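Local structure of PLP-Dependent L-Arginine Hydroxylase MppP (Streptomyces wadayamensis, 6C9B) at residues H112-F115 with D116-D120; F332-C336 with R337-W341; D120-G124 with N125-L129; R99-S102 with A103-R107; A140-S143 with A144-S148. The protein uses pyridoxal phosphate as the cofactor of an oxidase, not an oxygenase, that acts on L-arginine and yields 4-hydroxy-2-ketoarginine and 2-ketoarginine. All blocks are in the same frame, centred on the assembly; numbering follows the deposited sequence.

Interaction 1: H112-F115 with D116-D120; sequences HPTF and DNIAD. With EGV ((4S)-5-carbamimidamido-4-hydroxy-2-oxopentanoic acid), chain F.
Phe115 and Ile118 are tied by a backbone bond at the entry to helix 116-124, Ile118 N donating to Phe115 O at 3.2 Å, while the peptide before Pro113 is cis. The side chains illustrate how a loop can offer one aromatic ring to both a helix and a ligand. In Phe115 the CG atom lies anti to the backbone N (chi1 172°), which carries the ring over the start of the helix. Asn117 N stands 4.0 Å above the ring plane, over its centre. The opposite face receives the bound 4-hydroxy-2-ketoarginine: its ketone carbon C09 lies 3.3 Å above the plane, offset toward the rim, and ketone oxygen O13 comes to 2.9 Å from Phe115 CZ. The amide of Asn117 is turned 37° from the ring. Its ND2, 3.2 Å from ligand N04, is hydrogen-bonded to Ser91 OG and to Asp249 O of the second subunit. Asp116 OD1 lies 3.7 Å from Phe115 CE1, whereas OD2 accepts from Leu11 N; magnesium has been seen bound at Asp116 and Asp120 in a crystal structure of this protein, though none is bound to this chain. Deeper in, Ile118 CD1 meets Thr114 OG1, whose polar partners are Asn159 and Thr156. Class I aminotransferases commonly place an aromatic of this loop at the cofactor, and Phe115 is consistent with that position. Chemically, the product's ketone end thus rests on an aromatic face, while its guanidine end lies by an amide held in place from both subunits.

Interaction 2: F332-C336 with R337-W341; sequences FALPC and RQFHW
Leu334 and Cys336 receive the ring of Phe339 at the end of strand 331-335, where the chain passes into a single 3-10 turn. Leu334 CD2 lies 3.9 Å from Phe339 CZ, the two side chains meeting at about a right angle. Cys336 brings its sulfur to the same ring in an oblique sulfur-aromatic contact, SG standing 5.2 Å from the Phe339 ring centroid and 63° off the ring normal. One carbonyl organises much of the rest: Cys336 O accepts from Phe339 N at 3.1 Å and also faces the edges of two rings, with His340 CD2 3.4 Å away and Phe339 CD2 at 3.5 Å. With CG of Phe339 anti to its carbonyl carbon (chi1 -65°), the ring folds back toward the strand.

A second layer holds this turn. Water 1 donates to Pro335 O and to Gln338 OE1, the latter at 2.6 Å, and accepts from Gln338 N, so three bonds join strand end and turn. The far side of the Gln338 amide is used as well, NE2 donating to Lys8 O, and Arg337 forms a salt bridge with Asp348. Farther out, strand 350-354 runs alongside, with backbone bonds from Leu334 to Arg352 and from Cys336 to Met350. Helix 11-16 meets Leu334 through Trp14 and Phe339 through Leu11, while Trp323 of helix 319-327 packs on Pro335.

Interaction 3: D120-G124 with N125-L129; sequences DLLRG and NGLDL
Asn125 grips Leu121 O twice: ND2 donates at 2.8 Å and the backbone N of Asn125 at 3.1 Å, reaching that oxygen from opposite faces of its plane. These bonds adjoin a Schellman motif that ends helix 116-124, the helical arm of the beta-alpha-beta unit made with strands 107-112 and 128-133. The motif is defined by Leu127 N to Leu122 O, a fairly straight bond of 3.1 Å, and Gly126 N to Arg123 O at 2.9 Å. Gly126, with phi near 90°, is the C-prime residue that turns the chain out of the helix. The amide of Asn125 has a further partner in Glu95 of helix 90-101.

Beyond the turn, packing takes over. Leu129 sends CD2 to Leu122 CB, while its CD1 lies 3.4 Å from Arg123 CG and covers one face of that guanidinium near its rim. Two waters bridge the same arginine to the strand: water 2 accepts from Arg123 NE and Leu129 N, and water 3 accepts from Arg123 NH2 and donates to Leu129 O. A tight carbon contact lies at the turn, Leu122 CD2 meeting Leu127 CD1 at 3.5 Å.

Interaction 4: R99-S102 with A103-R107; sequences RSLS and ASVDR
Leu101 and Val105 make the tight half of this helix end, which illustrates how one carbonyl can serve a turn. Their side chains lie side by side and point the same way, Leu101 CD2 being 4.0 Å from Val105 CG2. At the backbone, Leu101 O accepts two hydrogens: that of Val105 N at 2.8 Å, arriving nearly along the C=O axis, and that of Ser104 N at 3.0 Å. Val105 CB presses on the same oxygen at 3.3 Å. Leu127 is packed against both residues, so this side faces the core beside strand 128-133.

The other side is looser and wetter. Ala103 and Ser104 are exposed, and the bond from Ala103 N to Ser100 O is longer, 3.2 Å. Water 4 bridges two carbonyl oxygens, donating to Val105 O at 2.6 Å and only weakly to Ser102 O. Ser102 makes its own link backward, its OG donating to Arg99 O at 2.8 Å; a chi1 of 79° swings the hydroxyl back toward the helix. The guanidinium of Arg99 points elsewhere, forming a salt bridge with Glu95 of the second subunit.

Carbonyls at the end of helix 90-101 thus find partners of different kinds: Leu101 O takes two amides, Arg99 O takes the Ser102 hydroxyl, and the water ties the carbonyl of Ser102 weakly to that of Val105 beyond the helix.

Interaction 5: A140-S143 with A144-S148; sequences ADLS and AELLS
An N-cap by Ser143 and a hydrophobic staple between Leu142 and Leu147 start helix 144-149, which packs on strands 128-133 and 152-156 beside helix 168-181. The N-cap bond runs from Leu146 N to Ser143 OG, 2.9 Å long and close to straight at 159°. The OG of Ser143 sits between the backbone N and the carbonyl carbon (chi1 75°), and this rotation lays the oxygen across the first turn, where it also touches Leu146 CB at 3.4 Å. The carbonyl of Ser143 then starts the regular helical pattern, its O accepting from Leu147 N at 3.0 Å.

The apolar half joins the residue before the cap to the fourth residue after it, the spacing of a hydrophobic staple. Leu142 CB lies 4.1 Å from Leu147 CG, and Leu142 CD1 is equally far from Leu147 CD2, the two side chains crossing at about a right angle. Leu146 adds a looser touch, its CD2 4.3 Å from Leu142 CD2. Both stapled leucines also rest on Val153, while Leu146 reaches Val130. Just upstream, Asp141 is held by salt bridges to Arg170 and Arg173 of helix 168-181, and Leu142 O accepts from Gln177 NE2.

Cap and staple divide the work by chemistry: a hydroxyl oxygen satisfies an amide that has no preceding helical turn to bond to, and paired leucines hold the incoming loop on the helix.

Along the chain the order is interaction 4, 1, 3, 5 and then 2. Interactions 4, 1 and 3 follow one another through helix 90-101, strand 107-112 of the larger sheet and helix 116-124; interactions 1 and 3 share that last helix and Asp120, their centres about 10 Å apart. Interactions 3 and 4 lie closer still, about 9 Å between centres, joined by a probable hydrogen bond from Asp128 N to Asp106 O. Interaction 2 belongs to the smaller sheet yet abuts interaction 1 through a probable hydrogen bond from Thr114 N to Phe339 O, so loops leading from the two sheets meet near the product. Interaction 5 is peripheral, its centre about 21 Å from that of interaction 1.

Interaction 1: H112-F115 with D116-D120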
# COMPACT_ATOMS: atom_id res chain seq x y z
N HIS B 112 22.34 2.38 -11.52
CA HIS B 112 22.00 1.40 -12.54
C HIS B 112 23.04 0.29 -12.46
O HIS B 112 24.24 0.58 -12.50
CB HIS B 112 22.03 2.08 -13.92
CG HIS B 112 21.68 1.18 -15.06
ND1 HIS B 112 22.62 0.69 -15.94
CD2 HIS B 112 20.48 0.71 -15.48
CE1 HIS B 112 22.02 -0.06 -16.85
NE2 HIS B 112 20.72 -0.06 -16.59
N PRO B 113 22.63 -0.98 -12.32
CA PRO B 113 21.28 -1.49 -12.18
C PRO B 113 20.71 -1.21 -10.81
O PRO B 113 21.45 -0.86 -9.87
CB PRO B 113 21.46 -2.99 -12.40
CG PRO B 113 22.82 -3.24 -11.76
CD PRO B 113 23.64 -2.04 -12.18
N THR B 114 19.39 -1.36 -10.67
CA THR B 114 18.76 -1.36 -9.36
C THR B 114 17.40 -2.03 -9.52
O THR B 114 16.99 -2.39 -10.63
CB THR B 114 18.69 0.05 -8.74
OG1 THR B 114 18.52 -0.06 -7.31
CG2 THR B 114 17.60 0.90 -9.33
N PHE B 115 16.71 -2.22 -8.41
CA PHE B 115 15.40 -2.84 -8.44
C PHE B 115 14.46 -2.02 -9.33
O PHE B 115 14.36 -0.80 -9.17
CB PHE B 115 14.86 -2.95 -7.01
CG PHE B 115 13.44 -3.42 -6.92
CD1 PHE B 115 12.97 -4.42 -7.75
CD2 PHE B 115 12.57 -2.85 -5.99
CE1 PHE B 115 11.65 -4.86 -7.67
CE2 PHE B 115 11.27 -3.28 -5.89
CZ PHE B 115 10.80 -4.29 -6.74
N ASP B 116 13.81 -2.68 -10.28
CA ASP B 116 13.29 -1.94 -11.43
C ASP B 116 12.07 -1.11 -11.07
O ASP B 116 11.78 -0.14 -11.78
CB ASP B 116 13.00 -2.86 -12.65
CG ASP B 116 11.86 -3.89 -12.43
OD1 ASP B 116 11.46 -4.15 -11.28
OD2 ASP B 116 11.37 -4.43 -13.44
N ASN B 117 11.41 -1.38 -9.94
CA ASN B 117 10.21 -0.60 -9.72
C ASN B 117 10.56 0.82 -9.29
O ASN B 117 9.74 1.72 -9.50
CB ASN B 117 9.25 -1.30 -8.77
CG ASN B 117 9.55 -1.07 -7.35
OD1 ASN B 117 10.68 -0.79 -6.97
ND2 ASN B 117 8.52 -1.22 -6.52
N ILE B 118 11.77 1.06 -8.78
CA ILE B 118 12.21 2.44 -8.52
C ILE B 118 12.17 3.24 -9.81
O ILE B 118 11.57 4.33 -9.88
CB ILE B 118 13.62 2.46 -7.89
CG1 ILE B 118 13.61 1.83 -6.49
CG2 ILE B 118 14.13 3.88 -7.75
CD1 ILE B 118 14.99 1.46 -5.96
N ALA B 119 12.79 2.69 -10.86
CA ALA B 119 12.80 3.35 -12.16
C ALA B 119 11.40 3.49 -12.71
O ALA B 119 11.03 4.53 -13.26
CB ALA B 119 13.66 2.56 -13.16
N ASP B 120 10.59 2.44 -12.57
CA ASP B 120 9.26 2.46 -13.17
C ASP B 120 8.30 3.44 -12.46
O ASP B 120 7.46 4.07 -13.13
CB ASP B 120 8.72 1.05 -13.17
CG ASP B 120 9.43 0.15 -14.18
OD1 ASP B 120 10.03 0.65 -15.14
OD2 ASP B 120 9.35 -1.07 -14.05
C10 EGV F . 12.73 -8.21 -5.03
C02 EGV F . 7.93 -6.64 -5.07
C03 EGV F . 7.20 -4.55 -6.23
C06 EGV F . 9.32 -6.39 -4.52
C07 EGV F . 10.29 -7.27 -5.34
C09 EGV F . 11.79 -7.01 -5.00
N01 EGV F . 7.67 -5.90 -6.29
N04 EGV F . 6.93 -3.84 -7.42
N05 EGV F . 7.04 -3.96 -5.06
O08 EGV F . 9.37 -6.76 -3.20
O11 EGV F . 13.85 -8.02 -4.60
O12 EGV F . 12.37 -9.32 -5.45
O13 EGV F . 12.22 -5.90 -4.72

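Interaction 2: F332-C336 with R337-W341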
# COMPACT_ATOMS: atom_id res chain seq x y z
N PHE B 332 11.75 -21.62 -10.01
CA PHE B 332 11.51 -20.26 -10.50
C PHE B 332 12.55 -19.29 -9.96
O PHE B 332 12.52 -18.91 -8.78
CB PHE B 332 10.11 -19.79 -10.14
CG PHE B 332 9.04 -20.54 -10.85
CD1 PHE B 332 8.60 -20.12 -12.10
CD2 PHE B 332 8.49 -21.69 -10.31
CE1 PHE B 332 7.61 -20.81 -12.77
CE2 PHE B 332 7.51 -22.39 -10.98
CZ PHE B 332 7.07 -21.95 -12.21
N ALA B 333 13.44 -18.82 -10.85
CA ALA B 333 14.39 -17.77 -10.54
C ALA B 333 13.97 -16.49 -11.25
O ALA B 333 12.81 -16.36 -11.68
CB ALA B 333 15.80 -18.24 -10.92
N LEU B 334 14.88 -15.53 -11.34
CA LEU B 334 14.55 -14.24 -11.94
C LEU B 334 15.59 -13.85 -12.97
O LEU B 334 16.79 -13.74 -12.63
CB LEU B 334 14.46 -13.19 -10.83
CG LEU B 334 13.71 -11.90 -11.05
CD1 LEU B 334 12.29 -12.21 -11.39
CD2 LEU B 334 13.82 -11.07 -9.76
N PRO B 335 15.23 -13.64 -14.24
CA PRO B 335 16.20 -13.10 -15.19
C PRO B 335 16.60 -11.69 -14.80
O PRO B 335 15.80 -10.91 -14.28
CB PRO B 335 15.47 -13.10 -16.53
CG PRO B 335 14.23 -13.96 -16.32
CD PRO B 335 13.91 -13.85 -14.87
N CYS B 336 17.84 -11.35 -15.10
CA CYS B 336 18.37 -10.09 -14.59
C CYS B 336 18.15 -8.90 -15.50
O CYS B 336 18.45 -7.78 -15.07
CB CYS B 336 19.86 -10.22 -14.31
SG CYS B 336 20.11 -10.88 -12.67
N ARG B 337 17.74 -9.10 -16.76
CA ARG B 337 17.65 -8.00 -17.71
C ARG B 337 17.03 -6.76 -17.10
O ARG B 337 17.55 -5.65 -17.26
CB ARG B 337 16.82 -8.39 -18.93
CG ARG B 337 17.55 -9.17 -19.99
CD ARG B 337 16.60 -9.53 -21.14
NE ARG B 337 16.03 -8.36 -21.83
CZ ARG B 337 16.58 -7.73 -22.87
NH1 ARG B 337 17.75 -8.12 -23.35
NH2 ARG B 337 15.97 -6.69 -23.41
N GLN B 338 15.92 -6.93 -16.41
CA GLN B 338 15.14 -5.74 -16.09
C GLN B 338 15.66 -4.94 -14.90
O GLN B 338 15.19 -3.81 -14.70
CB GLN B 338 13.70 -6.13 -15.87
CG GLN B 338 12.98 -6.24 -17.22
CD GLN B 338 11.86 -7.24 -17.24
OE1 GLN B 338 11.93 -8.29 -16.61
NE2 GLN B 338 10.81 -6.92 -17.98
N PHE B 339 16.63 -5.45 -14.13
CA PHE B 339 17.35 -4.59 -13.20
C PHE B 339 18.18 -3.55 -13.93
O PHE B 339 18.50 -2.50 -13.37
CB PHE B 339 18.30 -5.40 -12.32
CG PHE B 339 17.61 -6.36 -11.40
CD1 PHE B 339 17.09 -5.94 -10.19
CD2 PHE B 339 17.55 -7.70 -11.72
CE1 PHE B 339 16.47 -6.83 -9.33
CE2 PHE B 339 16.93 -8.60 -10.87
CZ PHE B 339 16.40 -8.16 -9.67
N HIS B 340 18.54 -3.83 -15.18
CA HIS B 340 19.33 -2.89 -15.98
C HIS B 340 18.35 -2.04 -16.78
O HIS B 340 18.17 -2.17 -18.00
CB HIS B 340 20.31 -3.65 -16.85
CG HIS B 340 21.25 -4.49 -16.05
ND1 HIS B 340 22.51 -4.06 -15.70
CD2 HIS B 340 21.08 -5.70 -15.48
CE1 HIS B 340 23.10 -5.00 -14.98
NE2 HIS B 340 22.25 -5.99 -14.82
N TRP B 341 17.70 -1.16 -16.02
CA TRP B 341 16.52 -0.45 -16.47
C TRP B 341 16.83 0.55 -17.58
O TRP B 341 15.92 0.97 -18.29
CB TRP B 341 15.86 0.25 -15.26
CG TRP B 341 16.81 1.13 -14.50
CD1 TRP B 341 17.50 0.82 -13.36
CD2 TRP B 341 17.19 2.48 -14.84
NE1 TRP B 341 18.31 1.88 -12.97
CE2 TRP B 341 18.12 2.92 -13.86
CE3 TRP B 341 16.83 3.35 -15.87
CZ2 TRP B 341 18.70 4.20 -13.89
CZ3 TRP B 341 17.39 4.63 -15.89
CH2 TRP B 341 18.33 5.03 -14.91
O HOH W 1 14.33 -9.34 -16.25

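Interaction 3: D120-G124 with N125-L129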
# COMPACT_ATOMS: atom_id res chain seq x y z
N ASP B 120 10.59 2.44 -12.57
CA ASP B 120 9.26 2.46 -13.17
C ASP B 120 8.30 3.44 -12.46
O ASP B 120 7.46 4.07 -13.13
CB ASP B 120 8.72 1.05 -13.17
CG ASP B 120 9.43 0.15 -14.18
OD1 ASP B 120 10.03 0.65 -15.14
OD2 ASP B 120 9.35 -1.07 -14.05
N LEU B 121 8.44 3.60 -11.15
CA LEU B 121 7.61 4.55 -10.43
C LEU B 121 8.04 5.98 -10.72
O LEU B 121 7.20 6.86 -10.91
CB LEU B 121 7.67 4.28 -8.93
CG LEU B 121 6.98 2.97 -8.51
CD1 LEU B 121 7.30 2.66 -7.02
CD2 LEU B 121 5.51 3.01 -8.77
N LEU B 122 9.34 6.20 -10.89
CA LEU B 122 9.80 7.54 -11.24
C LEU B 122 9.38 7.90 -12.65
O LEU B 122 8.81 8.97 -12.90
CB LEU B 122 11.33 7.62 -11.09
CG LEU B 122 11.90 7.61 -9.69
CD1 LEU B 122 13.41 7.33 -9.65
CD2 LEU B 122 11.59 8.93 -9.02
N ARG B 123 9.65 7.00 -13.60
CA ARG B 123 9.23 7.28 -14.96
C ARG B 123 7.73 7.45 -15.06
O ARG B 123 7.23 8.30 -15.81
CB ARG B 123 9.69 6.16 -15.89
CG ARG B 123 11.16 6.13 -16.24
CD ARG B 123 11.39 5.18 -17.44
NE ARG B 123 12.72 5.32 -18.06
CZ ARG B 123 13.64 4.36 -18.15
NH1 ARG B 123 13.43 3.14 -17.66
NH2 ARG B 123 14.80 4.63 -18.75
N GLY B 124 6.98 6.61 -14.34
CA GLY B 124 5.53 6.68 -14.39
C GLY B 124 4.98 7.99 -13.89
O GLY B 124 3.88 8.39 -14.27
N ASN B 125 5.71 8.67 -13.01
CA ASN B 125 5.31 9.97 -12.52
C ASN B 125 5.95 11.11 -13.29
O ASN B 125 5.89 12.26 -12.85
CB ASN B 125 5.64 10.06 -11.04
CG ASN B 125 4.63 9.33 -10.19
OD1 ASN B 125 3.54 9.85 -9.96
ND2 ASN B 125 4.95 8.13 -9.76
N GLY B 126 6.53 10.82 -14.45
CA GLY B 126 7.00 11.87 -15.34
C GLY B 126 8.42 12.32 -15.16
O GLY B 126 8.80 13.36 -15.72
N LEU B 127 9.23 11.60 -14.39
CA LEU B 127 10.62 11.95 -14.19
C LEU B 127 11.50 11.32 -15.27
O LEU B 127 11.40 10.12 -15.56
CB LEU B 127 11.07 11.54 -12.79
CG LEU B 127 10.25 12.35 -11.77
CD1 LEU B 127 10.12 11.74 -10.43
CD2 LEU B 127 10.77 13.83 -11.69
N ASP B 128 12.38 12.13 -15.86
CA ASP B 128 13.38 11.62 -16.80
C ASP B 128 14.54 11.06 -16.00
O ASP B 128 14.95 11.65 -14.99
CB ASP B 128 13.86 12.74 -17.71
CG ASP B 128 14.75 12.25 -18.86
OD1 ASP B 128 14.60 11.09 -19.30
OD2 ASP B 128 15.59 13.04 -19.33
N LEU B 129 15.06 9.91 -16.41
CA LEU B 129 16.07 9.23 -15.63
C LEU B 129 17.43 9.28 -16.32
O LEU B 129 17.53 9.05 -17.53
CB LEU B 129 15.70 7.78 -15.39
CG LEU B 129 14.41 7.56 -14.64
CD1 LEU B 129 14.13 6.04 -14.52
CD2 LEU B 129 14.49 8.23 -13.29
O HOH W 2 13.52 8.32 -18.45
O HOH W 3 16.59 7.06 -19.31

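Interaction 4: R99-S102 with A103-R107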
# COMPACT_ATOMS: atom_id res chain seq x y z
N ARG B 99 5.85 11.01 -6.96
CA ARG B 99 4.84 12.01 -7.30
C ARG B 99 5.22 13.35 -6.69
O ARG B 99 5.00 14.40 -7.31
CB ARG B 99 3.46 11.54 -6.85
CG ARG B 99 2.36 12.48 -7.40
CD ARG B 99 1.18 11.71 -7.94
NE ARG B 99 0.35 11.08 -6.92
CZ ARG B 99 -0.45 11.75 -6.10
NH1 ARG B 99 -1.21 11.08 -5.25
NH2 ARG B 99 -0.47 13.08 -6.10
N SER B 100 5.84 13.34 -5.50
CA SER B 100 6.29 14.58 -4.87
C SER B 100 7.41 15.24 -5.66
O SER B 100 7.42 16.47 -5.84
CB SER B 100 6.76 14.32 -3.45
OG SER B 100 5.68 13.86 -2.64
N LEU B 101 8.39 14.45 -6.10
CA LEU B 101 9.47 14.98 -6.93
C LEU B 101 8.93 15.65 -8.19
O LEU B 101 9.46 16.67 -8.62
CB LEU B 101 10.44 13.87 -7.32
CG LEU B 101 11.42 13.44 -6.23
CD1 LEU B 101 12.06 12.11 -6.63
CD2 LEU B 101 12.50 14.50 -6.05
N SER B 102 7.90 15.06 -8.80
CA SER B 102 7.41 15.54 -10.09
C SER B 102 6.86 16.95 -9.99
O SER B 102 6.72 17.62 -11.01
CB SER B 102 6.34 14.58 -10.65
OG SER B 102 5.07 14.78 -10.04
N ALA B 103 6.59 17.43 -8.77
CA ALA B 103 6.11 18.80 -8.58
C ALA B 103 7.16 19.84 -8.94
O ALA B 103 6.80 20.95 -9.34
CB ALA B 103 5.67 19.02 -7.13
N SER B 104 8.45 19.53 -8.78
CA SER B 104 9.49 20.54 -8.96
C SER B 104 10.75 20.03 -9.64
O SER B 104 11.67 20.82 -9.83
CB SER B 104 9.87 21.12 -7.60
OG SER B 104 10.31 20.09 -6.72
N VAL B 105 10.83 18.75 -9.97
CA VAL B 105 12.02 18.15 -10.55
C VAL B 105 11.64 17.55 -11.90
O VAL B 105 10.59 16.93 -12.04
CB VAL B 105 12.58 17.07 -9.61
CG1 VAL B 105 13.71 16.30 -10.25
CG2 VAL B 105 13.00 17.72 -8.31
N ASP B 106 12.53 17.70 -12.88
CA ASP B 106 12.35 17.12 -14.21
C ASP B 106 13.16 15.83 -14.40
O ASP B 106 12.69 14.92 -15.10
CB ASP B 106 12.76 18.13 -15.29
CG ASP B 106 11.78 19.28 -15.42
OD1 ASP B 106 10.57 19.03 -15.27
OD2 ASP B 106 12.23 20.42 -15.67
N ARG B 107 14.37 15.74 -13.84
CA ARG B 107 15.29 14.63 -14.12
C ARG B 107 15.91 14.12 -12.82
O ARG B 107 16.17 14.89 -11.89
CB ARG B 107 16.41 15.07 -15.09
CG ARG B 107 15.92 15.85 -16.30
CD ARG B 107 16.79 15.61 -17.55
NE ARG B 107 18.21 15.69 -17.27
CZ ARG B 107 19.15 15.06 -17.97
NH1 ARG B 107 20.43 15.20 -17.64
NH2 ARG B 107 18.83 14.28 -19.00
O HOH W 4 8.50 16.67 -13.64

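Interaction 5: A140-S143 with A144-S148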
# COMPACT_ATOMS: atom_id res chain seq x y z
N ALA B 140 33.96 7.96 -7.94
CA ALA B 140 34.34 9.33 -8.26
C ALA B 140 33.20 10.27 -7.91
O ALA B 140 32.05 9.87 -7.84
CB ALA B 140 34.68 9.47 -9.74
N ASP B 141 33.55 11.54 -7.69
CA ASP B 141 32.52 12.55 -7.55
C ASP B 141 31.63 12.55 -8.78
O ASP B 141 32.09 12.31 -9.90
CB ASP B 141 33.13 13.94 -7.39
CG ASP B 141 33.84 14.15 -6.08
OD1 ASP B 141 33.95 13.23 -5.27
OD2 ASP B 141 34.29 15.31 -5.86
N LEU B 142 30.35 12.86 -8.60
CA LEU B 142 29.51 13.15 -9.76
C LEU B 142 29.92 14.47 -10.41
O LEU B 142 30.42 15.40 -9.75
CB LEU B 142 28.04 13.21 -9.36
CG LEU B 142 27.51 11.94 -8.70
CD1 LEU B 142 26.02 12.10 -8.33
CD2 LEU B 142 27.74 10.72 -9.59
N SER B 143 29.73 14.54 -11.72
CA SER B 143 30.18 15.71 -12.45
C SER B 143 29.27 16.90 -12.17
O SER B 143 28.09 16.75 -11.83
CB SER B 143 30.24 15.42 -13.96
OG SER B 143 28.94 15.40 -14.51
N ALA B 144 29.82 18.10 -12.28
CA ALA B 144 29.00 19.29 -12.09
C ALA B 144 27.94 19.38 -13.18
O ALA B 144 26.84 19.89 -12.95
CB ALA B 144 29.89 20.54 -12.09
N GLU B 145 28.27 18.88 -14.38
CA GLU B 145 27.31 18.87 -15.47
C GLU B 145 26.12 18.00 -15.13
O GLU B 145 24.97 18.39 -15.36
CB GLU B 145 28.00 18.37 -16.75
CG GLU B 145 27.05 17.76 -17.77
CD GLU B 145 27.60 17.77 -19.17
OE1 GLU B 145 28.41 18.66 -19.49
OE2 GLU B 145 27.22 16.87 -19.96
N LEU B 146 26.37 16.83 -14.55
CA LEU B 146 25.26 15.98 -14.15
C LEU B 146 24.45 16.64 -13.05
O LEU B 146 23.21 16.69 -13.11
CB LEU B 146 25.78 14.62 -13.70
CG LEU B 146 24.70 13.67 -13.17
CD1 LEU B 146 23.66 13.37 -14.25
CD2 LEU B 146 25.35 12.40 -12.68
N LEU B 147 25.12 17.13 -12.01
CA LEU B 147 24.40 17.63 -10.85
C LEU B 147 23.57 18.85 -11.21
O LEU B 147 22.47 19.03 -10.67
CB LEU B 147 25.38 17.96 -9.71
CG LEU B 147 25.93 16.70 -9.04
CD1 LEU B 147 27.13 17.03 -8.17
CD2 LEU B 147 24.85 16.02 -8.23
N SER B 148 24.05 19.67 -12.13
CA SER B 148 23.30 20.84 -12.56
C SER B 148 22.15 20.48 -13.49
O SER B 148 21.30 21.34 -13.77
CB SER B 148 24.22 21.84 -13.26
OG SER B 148 24.54 21.42 -14.58